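Alkaline phosphatase D (Bacillus subtilis, PDB 2YEQ) hydrolyses phosphate esters, acting as a secreted phosphodiesterase and alkaline phosphatase whose active site holds iron and calcium. Local coordinates at residues 117-122 against 143-148; 126-131 against 168-173; 44-49 against 92-97. All coordinates share one frame; numbering follows the deposited sequence.

Contact 1 of 3, residues 117-122 against 143-148; sequences MTFAFA and LDLVFH. With EDO (1,2-ethanediol), chain B.
Ala120, Phe121 and Ala122 pair in parallel with Val146, Phe147 and His148, the axes of strands 117-122 and 145-148 being 4.7 Å apart at closest and 22° from perfect alignment. Phe147 is bonded through both its N and its O: N donates to Ala120 O at 2.9 Å, and O accepts from Ala122 N. Ala120 N reaches back to Leu145 O over a longer 3.3 Å.

At Asp144 a side chain joins the backbone in the pairing. Asp144 N donates to Thr118 O, while Asp144 OD2 turns its anti lone pair to Thr118 N at 2.9 Å in a nearly straight bond (171°). Asp144 thus binds both polar backbone atoms of Thr118; its other oxygen, OD1, forms a salt bridge with Lys105.

On the face carrying Phe119, Phe121 and Phe147, the aromatic pair is T-shaped. The CD2-CE2 edge of Phe147 comes over one face of Phe119, near the rim, with centroids 5.2 Å apart and planes at 78°. Phe119 CG, set between the backbone N and carbonyl carbon, stands the ring up where this edge meets it. Phe119 CB touches Leu145 CD1. On the other face, Leu143 CD1 touches Ala120 CB at 3.6 Å, and Ala122 O lies over the centre of the His148 ring, whose NE2 bonds to Gln125.

The two strands and helix 133-138 form a classical beta-alpha-beta unit. Met138 of that helix covers Ala122 and Val146, strand 203-206 continues the sheet beyond residues 145-148, and strand 440-448 runs antiparallel to residues 117-122 on their other edge.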
loop_
_atom_site.group_PDB
_atom_site.type_symbol
_atom_site.label_atom_id
_atom_site.label_comp_id
_atom_site.label_asym_id
_atom_site.label_seq_id
_atom_site.Cartn_x
_atom_site.Cartn_y
_atom_site.Cartn_z
ATOM N N MET A 117 -7.686 -10.305 -15.346
ATOM C CA MET A 117 -7.639 -9.103 -14.525
ATOM C C MET A 117 -6.201 -8.640 -14.531
ATOM O O MET A 117 -5.278 -9.464 -14.437
ATOM C CB MET A 117 -8.056 -9.439 -13.086
ATOM C CG MET A 117 -7.972 -8.266 -12.134
ATOM S SD MET A 117 -8.343 -8.731 -10.452
ATOM C CE MET A 117 -8.570 -7.084 -9.725
ATOM N N THR A 118 -5.992 -7.333 -14.643
ATOM C CA THR A 118 -4.655 -6.770 -14.525
ATOM C C THR A 118 -4.693 -5.628 -13.501
ATOM O O THR A 118 -5.584 -4.782 -13.551
ATOM C CB THR A 118 -4.132 -6.227 -15.883
ATOM O OG1 THR A 118 -4.223 -7.266 -16.870
ATOM C CG2 THR A 118 -2.685 -5.768 -15.779
ATOM N N PHE A 119 -3.732 -5.614 -12.589
ATOM C CA PHE A 119 -3.685 -4.564 -11.559
ATOM C C PHE A 119 -2.238 -4.327 -11.219
ATOM O O PHE A 119 -1.371 -5.084 -11.661
ATOM C CB PHE A 119 -4.565 -4.914 -10.351
ATOM C CG PHE A 119 -4.089 -6.094 -9.527
ATOM C CD1 PHE A 119 -3.152 -5.921 -8.533
ATOM C CD2 PHE A 119 -4.615 -7.365 -9.723
ATOM C CE1 PHE A 119 -2.716 -7.000 -7.743
ATOM C CE2 PHE A 119 -4.196 -8.443 -8.933
ATOM C CZ PHE A 119 -3.235 -8.240 -7.933
ATOM N N ALA A 120 -1.962 -3.236 -10.509
ATOM C CA ALA A 120 -0.637 -2.955 -10.024
ATOM C C ALA A 120 -0.759 -2.770 -8.509
ATOM O O ALA A 120 -1.850 -2.437 -8.015
ATOM C CB ALA A 120 -0.061 -1.683 -10.644
ATOM N N PHE A 121 0.339 -3.003 -7.801
ATOM C CA PHE A 121 0.393 -2.634 -6.374
ATOM C C PHE A 121 1.672 -1.914 -6.038
ATOM O O PHE A 121 2.740 -2.147 -6.626
ATOM C CB PHE A 121 0.063 -3.812 -5.432
ATOM C CG PHE A 121 1.073 -4.901 -5.390
ATOM C CD1 PHE A 121 2.097 -4.874 -4.464
ATOM C CD2 PHE A 121 0.945 -6.020 -6.217
ATOM C CE1 PHE A 121 3.000 -5.910 -4.356
ATOM C CE2 PHE A 121 1.852 -7.083 -6.119
ATOM C CZ PHE A 121 2.888 -7.020 -5.205
ATOM N N ALA A 122 1.541 -0.994 -5.085
ATOM C CA ALA A 122 2.609 -0.093 -4.744
ATOM C C ALA A 122 2.649 0.119 -3.227
ATOM O O ALA A 122 1.653 -0.091 -2.542
ATOM C CB ALA A 122 2.343 1.247 -5.433
ATOM N N LEU A 143 -4.676 -1.005 -16.598
ATOM C CA LEU A 143 -5.016 -1.724 -15.367
ATOM C C LEU A 143 -6.481 -1.606 -15.083
ATOM O O LEU A 143 -7.098 -0.591 -15.424
ATOM C CB LEU A 143 -4.232 -1.128 -14.186
ATOM C CG LEU A 143 -2.740 -0.922 -14.356
ATOM C CD1 LEU A 143 -2.206 -0.128 -13.143
ATOM C CD2 LEU A 143 -2.012 -2.272 -14.546
ATOM N N ASP A 144 -7.031 -2.624 -14.435
ATOM C CA ASP A 144 -8.377 -2.589 -13.901
ATOM C C ASP A 144 -8.435 -1.868 -12.534
ATOM O O ASP A 144 -9.444 -1.262 -12.202
ATOM C CB ASP A 144 -8.909 -4.004 -13.725
ATOM C CG ASP A 144 -9.019 -4.771 -15.065
ATOM O OD1 ASP A 144 -9.796 -4.313 -15.928
ATOM O OD2 ASP A 144 -8.347 -5.821 -15.222
ATOM N N LEU A 145 -7.370 -1.976 -11.752
ATOM C CA LEU A 145 -7.285 -1.255 -10.473
ATOM C C LEU A 145 -5.869 -1.220 -9.948
ATOM O O LEU A 145 -4.955 -1.845 -10.506
ATOM C CB LEU A 145 -8.290 -1.789 -9.439
ATOM C CG LEU A 145 -8.304 -3.256 -9.012
ATOM C CD1 LEU A 145 -7.272 -3.485 -7.968
ATOM C CD2 LEU A 145 -9.659 -3.618 -8.445
ATOM N N VAL A 146 -5.666 -0.402 -8.916
ATOM C CA VAL A 146 -4.402 -0.265 -8.238
ATOM C C VAL A 146 -4.641 -0.511 -6.737
ATOM O O VAL A 146 -5.671 -0.078 -6.191
ATOM C CB VAL A 146 -3.811 1.146 -8.439
ATOM C CG1 VAL A 146 -2.600 1.379 -7.553
ATOM C CG2 VAL A 146 -3.430 1.341 -9.907
ATOM N N PHE A 147 -3.692 -1.210 -6.106
ATOM C CA PHE A 147 -3.625 -1.355 -4.642
ATOM C C PHE A 147 -2.470 -0.562 -4.077
ATOM O O PHE A 147 -1.365 -0.577 -4.606
ATOM C CB PHE A 147 -3.366 -2.823 -4.234
ATOM C CG PHE A 147 -4.525 -3.730 -4.463
ATOM C CD1 PHE A 147 -5.519 -3.852 -3.522
ATOM C CD2 PHE A 147 -4.606 -4.505 -5.620
ATOM C CE1 PHE A 147 -6.587 -4.694 -3.719
ATOM C CE2 PHE A 147 -5.686 -5.370 -5.822
ATOM C CZ PHE A 147 -6.670 -5.456 -4.872
ATOM N N HIS A 148 -2.709 0.154 -2.986
ATOM C CA HIS A 148 -1.618 0.717 -2.233
ATOM C C HIS A 148 -1.572 -0.003 -0.883
ATOM O O HIS A 148 -2.593 -0.169 -0.225
ATOM C CB HIS A 148 -1.746 2.232 -2.084
ATOM C CG HIS A 148 -0.447 2.889 -1.767
ATOM N ND1 HIS A 148 0.108 2.857 -0.508
ATOM C CD2 HIS A 148 0.426 3.558 -2.545
ATOM C CE1 HIS A 148 1.273 3.476 -0.532
ATOM N NE2 HIS A 148 1.491 3.914 -1.758
HETATM C C1 EDO B . -9.497 2.724 -15.781
HETATM O O1 EDO B . -9.903 3.645 -14.779
HETATM C C2 EDO B . -9.514 1.315 -15.221
HETATM O O2 EDO B . -9.440 0.425 -16.340
#

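Contact 2 of 3, residues 126-131 against 168-173; sequences QYEHGY and VRTHNS. With EDO (1,2-ethanediol), chain F.
Arg169 lies flat on the ring of Tyr127, and this stack illustrates how one long side chain can join two loops that have no regular secondary structure. The guanidinium and ring planes are only 14° apart, and Arg169 CZ stands 3.8 Å from the centroid of the Tyr127 ring, a cation-pi geometry. NE sits over the ring centre, NH1 nearer the rim at CE1. Arg169 CD also rests over this face in a CH-pi contact. The opposite face of the guanidinium meets Tyr131, whose ring is more steeply inclined, at 39°, and whose CE1 touches Arg169 CD at 3.6 Å.

Backbone carbonyls limit the turning of the group. Arg169 NE donates to Tyr127 O at 2.9 Å, the main restraint, and NH2 adds a weak bond to Gly130 O, while NH1 forms a salt bridge with Asp192. The bend at chi3 (-84°) turns NE out of line with the preceding chain, toward Tyr127 O.

Glu128 carries the other end of the contact. Its OE2 receives His171 N at 2.9 Å on the anti side, and its CG sits 3.7 Å above the centre of the His171 ring, with the carboxylate stacked on that ring. Gln126 braces Glu128 twice: its OE1 accepts from Glu128 N, and its NE2 donates to Glu128 OE1 at 3.0 Å. The Glu128 carbonyl, meanwhile, takes a long bond from Arg169 N and a weak one from Val168 N.

Gln126 also packs on Tyr154, an iron ligand, so the contact borders the metal site. The loop 126-131 leads from strand 117-122 into helix 133-138. The loop 168-173 runs toward helix 179-190, which packs on both through Gln188 and Tyr189; the latter's hydroxyl is bonded to His171 NE2 and Tyr127 N.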
loop_
_atom_site.group_PDB
_atom_site.type_symbol
_atom_site.label_atom_id
_atom_site.label_comp_id
_atom_site.label_asym_id
_atom_site.label_seq_id
_atom_site.Cartn_x
_atom_site.Cartn_y
_atom_site.Cartn_z
ATOM N N GLN A 126 8.469 7.547 0.193
ATOM C CA GLN A 126 9.116 8.615 0.958
ATOM C C GLN A 126 9.409 9.770 -0.027
ATOM O O GLN A 126 10.211 9.638 -0.933
ATOM C CB GLN A 126 10.407 8.130 1.622
ATOM C CG GLN A 126 10.637 8.587 3.067
ATOM C CD GLN A 126 11.014 10.076 3.204
ATOM O OE1 GLN A 126 10.528 10.892 2.463
ATOM N NE2 GLN A 126 11.891 10.413 4.172
ATOM N N TYR A 127 8.731 10.892 0.169
ATOM C CA TYR A 127 8.798 12.041 -0.745
ATOM C C TYR A 127 10.196 12.572 -0.902
ATOM O O TYR A 127 10.607 13.009 -2.005
ATOM C CB TYR A 127 7.854 13.129 -0.228
ATOM C CG TYR A 127 7.721 14.409 -1.032
ATOM C CD1 TYR A 127 6.776 14.513 -2.068
ATOM C CD2 TYR A 127 8.483 15.524 -0.728
ATOM C CE1 TYR A 127 6.626 15.694 -2.771
ATOM C CE2 TYR A 127 8.340 16.704 -1.441
ATOM C CZ TYR A 127 7.421 16.783 -2.453
ATOM O OH TYR A 127 7.289 17.959 -3.168
ATOM N N GLU A 128 10.955 12.503 0.181
ATOM C CA GLU A 128 12.292 13.076 0.184
ATOM C C GLU A 128 13.313 12.212 -0.557
ATOM O O GLU A 128 14.374 12.717 -0.965
ATOM C CB GLU A 128 12.792 13.235 1.623
ATOM C CG GLU A 128 11.878 14.058 2.534
ATOM C CD GLU A 128 12.498 14.214 3.929
ATOM O OE1 GLU A 128 12.892 13.168 4.561
ATOM O OE2 GLU A 128 12.649 15.381 4.355
ATOM N N HIS A 129 13.023 10.919 -0.700
ATOM C CA HIS A 129 14.019 9.972 -1.217
ATOM C C HIS A 129 14.122 9.922 -2.745
ATOM O O HIS A 129 15.120 9.435 -3.278
ATOM C CB HIS A 129 13.765 8.573 -0.657
ATOM C CG HIS A 129 14.075 8.474 0.806
ATOM N ND1 HIS A 129 14.173 7.274 1.476
ATOM C CD2 HIS A 129 14.350 9.440 1.718
ATOM C CE1 HIS A 129 14.467 7.508 2.745
ATOM N NE2 HIS A 129 14.581 8.813 2.915
ATOM N N GLY A 130 13.114 10.434 -3.430
ATOM C CA GLY A 130 13.181 10.497 -4.880
ATOM C C GLY A 130 11.927 11.048 -5.491
ATOM O O GLY A 130 10.969 11.371 -4.787
ATOM N N TYR A 131 11.980 11.163 -6.816
ATOM C CA TYR A 131 10.865 11.580 -7.650
ATOM C C TYR A 131 9.957 10.397 -7.912
ATOM O O TYR A 131 10.388 9.233 -7.871
ATOM C CB TYR A 131 11.416 12.281 -8.944
ATOM C CG TYR A 131 12.114 13.557 -8.534
ATOM C CD1 TYR A 131 11.383 14.715 -8.241
ATOM C CD2 TYR A 131 13.482 13.570 -8.283
ATOM C CE1 TYR A 131 12.012 15.874 -7.786
ATOM C CE2 TYR A 131 14.111 14.701 -7.816
ATOM C CZ TYR A 131 13.369 15.853 -7.564
ATOM O OH TYR A 131 14.013 16.949 -7.072
ATOM N N VAL A 168 16.582 14.204 -1.859
ATOM C CA VAL A 168 16.540 15.149 -2.974
ATOM C C VAL A 168 15.398 16.149 -2.858
ATOM O O VAL A 168 15.455 17.209 -3.474
ATOM C CB VAL A 168 16.507 14.399 -4.343
ATOM C CG1 VAL A 168 17.811 13.619 -4.519
ATOM C CG2 VAL A 168 15.281 13.483 -4.459
ATOM N N ARG A 169 14.343 15.781 -2.123
ATOM C CA ARG A 169 13.281 16.709 -1.755
ATOM C C ARG A 169 13.204 16.752 -0.226
ATOM O O ARG A 169 13.905 15.992 0.453
ATOM C CB ARG A 169 11.945 16.292 -2.357
ATOM C CG ARG A 169 11.942 16.101 -3.889
ATOM C CD ARG A 169 10.535 16.017 -4.453
ATOM N NE ARG A 169 9.999 14.645 -4.363
ATOM C CZ ARG A 169 8.899 14.221 -4.963
ATOM N NH1 ARG A 169 8.169 15.061 -5.669
ATOM N NH2 ARG A 169 8.510 12.951 -4.857
ATOM N N THR A 170 12.356 17.620 0.303
ATOM C CA THR A 170 12.360 17.936 1.744
ATOM C C THR A 170 10.952 17.981 2.282
ATOM O O THR A 170 10.083 18.644 1.702
ATOM C CB THR A 170 13.022 19.313 1.983
ATOM O OG1 THR A 170 14.335 19.290 1.419
ATOM C CG2 THR A 170 13.122 19.627 3.507
ATOM N N HIS A 171 10.715 17.314 3.413
ATOM C CA HIS A 171 9.427 17.395 4.046
ATOM C C HIS A 171 9.076 18.833 4.397
ATOM O O HIS A 171 9.959 19.650 4.627
ATOM C CB HIS A 171 9.373 16.484 5.279
ATOM C CG HIS A 171 9.082 15.059 4.948
ATOM N ND1 HIS A 171 9.739 14.004 5.548
ATOM C CD2 HIS A 171 8.214 14.510 4.063
ATOM C CE1 HIS A 171 9.276 12.867 5.048
ATOM N NE2 HIS A 171 8.335 13.146 4.163
ATOM N N ASN A 172 7.777 19.116 4.397
ATOM C CA ASN A 172 7.217 20.462 4.517
ATOM C C ASN A 172 7.218 21.007 5.933
ATOM O O ASN A 172 7.055 22.212 6.121
ATOM C CB ASN A 172 5.763 20.463 4.022
ATOM C CG ASN A 172 4.796 19.662 4.958
ATOM O OD1 ASN A 172 4.995 18.469 5.225
ATOM N ND2 ASN A 172 3.756 20.324 5.438
ATOM N N SER A 173 7.403 20.126 6.921
ATOM C CA SER A 173 7.274 20.495 8.319
ATOM C C SER A 173 8.126 19.606 9.211
ATOM O O SER A 173 8.674 18.595 8.768
ATOM C CB SER A 173 5.813 20.375 8.744
ATOM O OG SER A 173 5.388 19.009 8.877
HETATM C C1 EDO F . 10.452 22.920 6.999
HETATM O O1 EDO F . 10.998 22.351 5.804
HETATM C C2 EDO F . 11.105 22.315 8.228
HETATM O O2 EDO F . 10.635 22.991 9.393
#

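Contact 3 of 3, residues 44-49 against 92-97; sequences VPVKWE and FKTGHE
Lys47 and Lys93 face each other as an antiparallel hydrogen-bonded pair, and the hydrogen bonds of this contact fall into a backbone set and a side-chain set. Lys47 N donates to Lys93 O at 2.7 Å, and Lys93 N returns a bond to Lys47 O at 2.9 Å. Where this pairing stops, Thr94 takes over: its OG1, anti to the backbone N (chi1 -170°), donates to Pro45 O at 2.9 Å. Methyls of Val44 and Val46 pack against this hydroxyl. The Pro45 carbonyl also accepts from a water, 3.0 Å from Pro45 O, which receives Gly95 N and so bridges to the type II' turn of Thr94-Glu97. An alanine in place of Thr94 would probably leave Pro45 O with the water but without its direct tie to the opposite strand, loosening the end of the pairing.

Apolar contacts gather on the face bearing Trp48 and Phe92. Phe92 CD1 touches both Val46 CG1 and Trp48 CB, each 3.8 Å away.

The pair forms the middle of a four-stranded antiparallel sheet in the N-terminal domain, with strand 59-67 beside 44-51 and strand 97-105 beside 87-94. Strands 74-79 and 23-28 of another sheet cover the apolar face, through Val75 on Val46 and Phe92 and Leu25 on Phe92 and Trp48, giving a two-layer beta packing.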
loop_
_atom_site.group_PDB
_atom_site.type_symbol
_atom_site.label_atom_id
_atom_site.label_comp_id
_atom_site.label_asym_id
_atom_site.label_seq_id
_atom_site.Cartn_x
_atom_site.Cartn_y
_atom_site.Cartn_z
ATOM N N VAL A 44 -19.046 24.362 1.134
ATOM C CA VAL A 44 -18.960 24.789 -0.266
ATOM C C VAL A 44 -19.567 23.685 -1.142
ATOM O O VAL A 44 -19.205 22.521 -1.008
ATOM C CB VAL A 44 -17.495 25.075 -0.675
ATOM C CG1 VAL A 44 -17.397 25.515 -2.153
ATOM C CG2 VAL A 44 -16.899 26.142 0.247
ATOM N N PRO A 45 -20.523 24.033 -2.000
ATOM C CA PRO A 45 -21.127 23.024 -2.857
ATOM C C PRO A 45 -20.161 22.539 -3.952
ATOM O O PRO A 45 -19.457 23.335 -4.586
ATOM C CB PRO A 45 -22.333 23.746 -3.465
ATOM C CG PRO A 45 -21.979 25.165 -3.409
ATOM C CD PRO A 45 -21.198 25.340 -2.146
ATOM N N VAL A 46 -20.122 21.228 -4.161
ATOM C CA VAL A 46 -19.296 20.654 -5.229
ATOM C C VAL A 46 -20.169 19.732 -6.057
ATOM O O VAL A 46 -20.731 18.745 -5.538
ATOM C CB VAL A 46 -18.057 19.905 -4.680
ATOM C CG1 VAL A 46 -17.192 19.350 -5.854
ATOM C CG2 VAL A 46 -17.198 20.836 -3.811
ATOM N N LYS A 47 -20.326 20.071 -7.337
ATOM C CA LYS A 47 -21.121 19.242 -8.240
ATOM C C LYS A 47 -20.236 18.148 -8.801
ATOM O O LYS A 47 -19.011 18.314 -8.913
ATOM C CB LYS A 47 -21.709 20.086 -9.380
ATOM C CG LYS A 47 -22.762 21.107 -8.893
ATOM C CD LYS A 47 -23.525 21.746 -10.050
ATOM C CE LYS A 47 -24.667 22.650 -9.568
ATOM N NZ LYS A 47 -25.414 22.086 -8.388
ATOM N N TRP A 48 -20.847 17.019 -9.138
ATOM C CA TRP A 48 -20.112 15.920 -9.733
ATOM C C TRP A 48 -20.933 15.241 -10.816
ATOM O O TRP A 48 -22.169 15.189 -10.748
ATOM C CB TRP A 48 -19.699 14.884 -8.676
ATOM C CG TRP A 48 -20.852 14.344 -7.880
ATOM C CD1 TRP A 48 -21.385 14.874 -6.739
ATOM C CD2 TRP A 48 -21.621 13.181 -8.179
ATOM N NE1 TRP A 48 -22.423 14.087 -6.298
ATOM C CE2 TRP A 48 -22.585 13.041 -7.163
ATOM C CE3 TRP A 48 -21.568 12.220 -9.188
ATOM C CZ2 TRP A 48 -23.502 11.988 -7.147
ATOM C CZ3 TRP A 48 -22.473 11.181 -9.166
ATOM C CH2 TRP A 48 -23.428 11.076 -8.161
ATOM N N GLU A 49 -20.220 14.682 -11.786
ATOM C CA GLU A 49 -20.830 13.988 -12.915
ATOM C C GLU A 49 -20.018 12.739 -13.269
ATOM O O GLU A 49 -18.777 12.749 -13.234
ATOM C CB GLU A 49 -20.863 14.891 -14.153
ATOM C CG GLU A 49 -21.785 16.089 -14.055
ATOM C CD GLU A 49 -21.676 17.013 -15.269
ATOM O OE1 GLU A 49 -20.608 17.048 -15.944
ATOM O OE2 GLU A 49 -22.679 17.704 -15.540
ATOM N N PHE A 92 -15.538 16.988 -11.269
ATOM C CA PHE A 92 -16.194 17.829 -10.290
ATOM C C PHE A 92 -16.213 19.261 -10.793
ATOM O O PHE A 92 -15.344 19.669 -11.560
ATOM C CB PHE A 92 -15.427 17.807 -8.960
ATOM C CG PHE A 92 -15.322 16.451 -8.328
ATOM C CD1 PHE A 92 -16.298 16.003 -7.449
ATOM C CD2 PHE A 92 -14.242 15.631 -8.594
ATOM C CE1 PHE A 92 -16.188 14.767 -6.840
ATOM C CE2 PHE A 92 -14.130 14.366 -7.990
ATOM C CZ PHE A 92 -15.106 13.947 -7.114
ATOM N N LYS A 93 -17.161 20.035 -10.282
ATOM C CA LYS A 93 -17.260 21.464 -10.570
ATOM C C LYS A 93 -17.646 22.169 -9.279
ATOM O O LYS A 93 -18.556 21.725 -8.589
ATOM C CB LYS A 93 -18.326 21.696 -11.631
ATOM C CG LYS A 93 -18.436 23.095 -12.157
ATOM C CD LYS A 93 -19.780 23.264 -12.899
ATOM C CE LYS A 93 -19.772 24.419 -13.898
ATOM N NZ LYS A 93 -20.860 24.278 -14.916
ATOM N N THR A 94 -16.940 23.244 -8.957
ATOM C CA THR A 94 -17.292 24.078 -7.819
ATOM C C THR A 94 -17.266 25.523 -8.293
ATOM O O THR A 94 -16.252 26.004 -8.781
ATOM C CB THR A 94 -16.398 23.790 -6.577
ATOM O OG1 THR A 94 -16.931 24.471 -5.439
ATOM C CG2 THR A 94 -14.925 24.154 -6.807
ATOM N N GLY A 95 -18.408 26.187 -8.165
ATOM C CA GLY A 95 -18.638 27.466 -8.810
ATOM C C GLY A 95 -18.461 27.235 -10.293
ATOM O O GLY A 95 -19.118 26.376 -10.896
ATOM N N HIS A 96 -17.510 27.943 -10.867
ATOM C CA HIS A 96 -17.176 27.801 -12.270
ATOM C C HIS A 96 -15.923 26.936 -12.475
ATOM O O HIS A 96 -15.533 26.685 -13.615
ATOM C CB HIS A 96 -16.979 29.194 -12.889
ATOM C CG HIS A 96 -18.132 30.119 -12.651
ATOM N ND1 HIS A 96 -19.194 30.223 -13.523
ATOM C CD2 HIS A 96 -18.408 30.945 -11.613
ATOM C CE1 HIS A 96 -20.066 31.097 -13.042
ATOM N NE2 HIS A 96 -19.618 31.539 -11.880
ATOM N N GLU A 97 -15.286 26.506 -11.386
ATOM C CA GLU A 97 -14.009 25.779 -11.475
ATOM C C GLU A 97 -14.249 24.302 -11.804
ATOM O O GLU A 97 -15.137 23.681 -11.225
ATOM C CB GLU A 97 -13.205 25.894 -10.172
ATOM C CG GLU A 97 -12.901 27.323 -9.712
ATOM C CD GLU A 97 -11.833 28.015 -10.536
ATOM O OE1 GLU A 97 -11.019 27.315 -11.203
ATOM O OE2 GLU A 97 -11.813 29.275 -10.503
HETATM O O HOH W 1 -20.768 24.623 -7.012
#

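How the contacts relate
The contacts fall in two parts of the chain: contact 3 in the N-terminal domain, complete before the chain reaches contact 1, and contacts 1 and 2 in the phosphatase region, where their segments alternate along the chain. Strand 117-122 and strand 145-148 each lead toward the metal centre: Cys124 lies between residues 117-122 and 126-131, and Asp151 and Tyr154 between 143-148 and 168-173. All three bind iron, and Asp151 also binds calcium. Contact 2 then brings the continuations of both strands together, its centre 25 Å from that of contact 1. Contact 3 is remote, its nearest atoms about 17 Å from contact 1 and about 21 Å from contact 2.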